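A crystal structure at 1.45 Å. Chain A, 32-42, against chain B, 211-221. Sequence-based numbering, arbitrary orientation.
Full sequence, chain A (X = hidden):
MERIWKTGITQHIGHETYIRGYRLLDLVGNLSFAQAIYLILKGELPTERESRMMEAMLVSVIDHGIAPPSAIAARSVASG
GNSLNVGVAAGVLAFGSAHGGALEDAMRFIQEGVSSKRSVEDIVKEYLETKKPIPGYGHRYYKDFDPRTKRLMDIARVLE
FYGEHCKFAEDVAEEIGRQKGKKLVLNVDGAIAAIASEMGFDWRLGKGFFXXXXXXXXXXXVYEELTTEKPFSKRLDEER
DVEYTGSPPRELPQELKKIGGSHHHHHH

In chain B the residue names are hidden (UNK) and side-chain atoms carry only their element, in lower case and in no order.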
# COMPACT_ATOMS: atom_id res chain seq x y z
N SER A 32 23.35 19.25 2.43
CA SER A 32 22.44 18.76 3.45
C SER A 32 21.40 17.89 2.75
O SER A 32 21.20 17.93 1.52
CB SER A 32 21.73 19.92 4.13
OG SER A 32 20.71 20.48 3.31
N PHE A 33 20.67 17.12 3.55
CA PHE A 33 19.60 16.28 3.00
C PHE A 33 18.55 17.16 2.30
O PHE A 33 18.14 16.85 1.20
CB PHE A 33 19.01 15.43 4.10
CG PHE A 33 17.95 14.45 3.69
CD1 PHE A 33 18.10 13.67 2.55
CD2 PHE A 33 16.83 14.26 4.48
CE1 PHE A 33 17.15 12.71 2.23
CE2 PHE A 33 15.86 13.30 4.14
CZ PHE A 33 16.03 12.56 3.00
N ALA A 34 18.10 18.26 2.92
CA ALA A 34 17.11 19.15 2.28
C ALA A 34 17.67 19.71 0.95
O ALA A 34 16.92 19.85 -0.01
CB ALA A 34 16.72 20.30 3.19
N GLN A 35 18.98 20.04 0.88
CA GLN A 35 19.54 20.51 -0.38
C GLN A 35 19.52 19.42 -1.44
O GLN A 35 19.23 19.71 -2.60
CB GLN A 35 20.97 21.00 -0.20
CG GLN A 35 21.04 22.28 0.59
CD GLN A 35 22.46 22.70 0.84
OE1 GLN A 35 23.32 21.90 1.26
NE2 GLN A 35 22.71 23.98 0.61
N ALA A 36 19.86 18.19 -1.05
CA ALA A 36 19.80 17.05 -1.98
C ALA A 36 18.37 16.77 -2.45
O ALA A 36 18.14 16.38 -3.61
CB ALA A 36 20.42 15.80 -1.35
N ILE A 37 17.39 16.98 -1.55
CA ILE A 37 16.00 16.84 -1.93
C ILE A 37 15.62 17.88 -2.99
O ILE A 37 14.98 17.57 -3.99
CB ILE A 37 15.12 16.98 -0.68
CG1 ILE A 37 15.29 15.71 0.19
CG2 ILE A 37 13.65 17.18 -1.05
CD1 ILE A 37 14.83 15.88 1.63
N TYR A 38 16.03 19.12 -2.75
CA TYR A 38 15.75 20.17 -3.73
C TYR A 38 16.37 19.73 -5.08
O TYR A 38 15.71 19.82 -6.12
CB TYR A 38 16.32 21.51 -3.28
CG TYR A 38 15.99 22.62 -4.26
CD1 TYR A 38 16.73 22.79 -5.43
CD2 TYR A 38 14.96 23.52 -4.01
CE1 TYR A 38 16.42 23.80 -6.34
CE2 TYR A 38 14.63 24.52 -4.93
CZ TYR A 38 15.38 24.66 -6.09
OH TYR A 38 15.07 25.64 -7.03
N LEU A 39 17.63 19.33 -5.06
CA LEU A 39 18.29 18.94 -6.30
C LEU A 39 17.53 17.83 -7.02
O LEU A 39 17.32 17.91 -8.24
CB LEU A 39 19.72 18.48 -5.98
CG LEU A 39 20.47 17.82 -7.14
CD1 LEU A 39 20.69 18.77 -8.28
CD2 LEU A 39 21.77 17.20 -6.64
N ILE A 40 17.18 16.73 -6.30
CA ILE A 40 16.59 15.62 -7.01
C ILE A 40 15.25 15.99 -7.59
O ILE A 40 14.88 15.49 -8.65
CB ILE A 40 16.57 14.35 -6.19
CG1 ILE A 40 16.41 13.12 -7.17
CG2 ILE A 40 15.53 14.36 -5.08
CD1 ILE A 40 16.68 11.82 -6.44
N LEU A 41 14.49 16.83 -6.88
CA LEU A 41 13.16 17.23 -7.35
C LEU A 41 13.19 18.28 -8.44
O LEU A 41 12.41 18.21 -9.39
CB LEU A 41 12.30 17.71 -6.20
CG LEU A 41 12.02 16.70 -5.09
CD1 LEU A 41 11.19 17.34 -3.99
CD2 LEU A 41 11.37 15.44 -5.65
N LYS A 42 14.02 19.32 -8.26
CA LYS A 42 14.06 20.42 -9.23
C LYS A 42 14.94 20.12 -10.44
O LYS A 42 14.69 20.63 -11.53
CB LYS A 42 14.64 21.68 -8.54
CG LYS A 42 14.55 22.98 -9.39
CD LYS A 42 13.10 23.59 -9.31
CE LYS A 42 12.78 24.80 -10.11
NZ LYS A 42 13.55 25.97 -9.63
N UNK B 211 14.11 4.26 4.39
CA UNK B 211 12.86 4.81 3.89
C UNK B 211 12.89 6.31 3.82
O UNK B 211 12.50 6.92 2.82
c UNK B 211 10.78 2.23 5.82
c UNK B 211 11.49 2.81 4.69
c UNK B 211 10.39 5.09 4.44
c UNK B 211 11.71 4.34 4.80
N UNK B 212 13.33 6.96 4.90
CA UNK B 212 13.34 8.41 4.95
C UNK B 212 14.25 8.98 3.85
O UNK B 212 13.88 9.95 3.20
c UNK B 212 13.80 8.88 6.33
c UNK B 212 13.23 8.65 8.83
c UNK B 212 14.15 10.40 6.33
c UNK B 212 12.74 8.58 7.35
N UNK B 213 15.40 8.36 3.67
CA UNK B 213 16.37 8.81 2.68
C UNK B 213 15.90 8.61 1.27
O UNK B 213 16.19 9.46 0.42
N UNK B 214 15.27 7.49 0.98
CA UNK B 214 14.89 7.13 -0.41
C UNK B 214 13.57 7.71 -0.88
O UNK B 214 13.32 7.82 -2.10
c UNK B 214 15.41 5.50 -3.05
c UNK B 214 14.90 5.62 -0.56
n UNK B 214 18.67 3.80 -2.67
c UNK B 214 14.52 5.04 -1.92
n UNK B 214 16.82 5.16 -2.80
c UNK B 214 17.40 3.99 -3.02
n UNK B 214 16.73 2.99 -3.61
N UNK B 215 12.66 8.05 0.05
CA UNK B 215 11.36 8.59 -0.38
C UNK B 215 11.51 9.80 -1.31
O UNK B 215 10.72 9.88 -2.26
c UNK B 215 9.78 7.56 1.28
c UNK B 215 10.46 8.86 0.86
c UNK B 215 9.40 9.93 0.58
N UNK B 216 12.46 10.73 -1.14
CA UNK B 216 12.58 11.80 -2.13
C UNK B 216 12.83 11.25 -3.54
O UNK B 216 12.28 11.79 -4.49
c UNK B 216 13.74 12.63 -1.63
c UNK B 216 13.37 10.94 0.00
c UNK B 216 13.74 12.40 -0.12
N UNK B 217 13.64 10.22 -3.68
CA UNK B 217 13.85 9.60 -4.98
C UNK B 217 12.55 9.00 -5.51
O UNK B 217 12.23 9.16 -6.70
N UNK B 218 11.78 8.32 -4.65
CA UNK B 218 10.50 7.77 -5.11
C UNK B 218 9.57 8.88 -5.58
O UNK B 218 8.86 8.72 -6.57
c UNK B 218 9.91 5.01 -2.42
c UNK B 218 9.83 6.94 -4.05
c UNK B 218 10.59 5.67 -3.62
c UNK B 218 10.74 4.70 -4.78
N UNK B 219 9.52 9.99 -4.83
CA UNK B 219 8.69 11.11 -5.27
C UNK B 219 9.12 11.57 -6.64
O UNK B 219 8.28 11.82 -7.53
c UNK B 219 8.08 11.90 -2.92
c UNK B 219 8.17 13.54 -4.82
c UNK B 219 8.79 12.27 -4.24
N UNK B 220 10.45 11.73 -6.84
CA UNK B 220 10.93 12.15 -8.16
C UNK B 220 10.50 11.19 -9.27
O UNK B 220 10.08 11.62 -10.35
c UNK B 220 12.43 12.32 -8.14
N UNK B 221 10.64 9.89 -9.02
CA UNK B 221 10.28 8.87 -10.01
C UNK B 221 8.78 8.87 -10.32
O UNK B 221 8.39 8.78 -11.48
c UNK B 221 13.23 7.42 -8.97
c UNK B 221 13.94 6.74 -10.92
n UNK B 221 14.36 7.13 -9.72
n UNK B 221 12.61 6.79 -11.03
c UNK B 221 10.71 7.47 -9.53
c UNK B 221 12.16 7.22 -9.79

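Position 211 carries four carbons, forked at the first, with one arm two carbons long. That is isoleucine, I211(B), and it stays out of reach of chain A.

Position 212 repeats the pattern: four carbons, a fork at the first, one arm longer. The one-carbon arm lies against the F33(A) ring, and the backbone O sits 3.4 Å from F33(A) CZ, at the edge of the ring and near its plane. It is I212(B), with CG2 4.0 Å from F33(A) CE2.

Position 213 has no side-chain atoms, and its bare CA comes within 3.8 Å of F33(A) CZ; backbone is part of the surface the phenyl ring meets. It is glycine, G213(B).

At 214 three carbons lead to a nitrogen, then to a carbon bearing two more nitrogens: a guanidinium, hence R214(B). Its CA-to-CB bond points away from chain A, and its NE and NH2 are hydrogen-bonded elsewhere in the structure.

Position 215, one carbon carrying two, is valine, V215(B), directed sideways and making no contact.

At 216 three carbons close a ring onto the backbone N, and this ring packs on F33(A), I37(A) and I40(A). This is proline, P216(B), whose nitrogen has no hydrogen to give, and the helix kinks here. Its CA-to-CB bond points toward chain A, and the residue has the largest covered area of its stretch: CG is 3.7 Å from I37(A) CG1 and 3.9 Å from F33(A) CZ, while CB is 4.3 Å from I40(A) CG2.

Position 217 again lacks a side chain, with CA 3.9 Å from I40(A) CD1: G217(B). A CB here would point away from chain A and lie 3.3 Å from R214(B) O, a crowding within its own helix.

Four carbons forked at the second make 218 leucine, L218(B), out of reach.

At 219 one carbon bears two, and one arm meets L41(A). This is V219(B); its CG1 is 3.8 Å from L41(A) CD2.

The single carbon of 220, its CB, lies 4.0 Å from I40(A) O and 4.1 Å from L41(A) CD2. That means alanine, A220(B), and the short side chain accompanies the closest backbone register, 5.6 Å between the CA atoms of L41(A) and A220(B).

A carbon followed by a five-membered ring with two nitrogens makes 221 histidine, H221(B), bonded elsewhere.

The contact works by packing alone, with no hydrogen bond across it. Two nearly parallel helices, their axes 9.2 Å apart at closest and 16° from aligned, bury 367 Å² between the stretches. F33(A), I37(A), I40(A) and L41(A) supply the bulk; the two glycines leave backbone open to F33(A) and I40(A), P216(B) and A220(B) offer compact side chains, and I212(B) and V219(B) add contacts to F33(A) and L41(A).

Chain B, residues 211-221: IIGRVPGLVAH
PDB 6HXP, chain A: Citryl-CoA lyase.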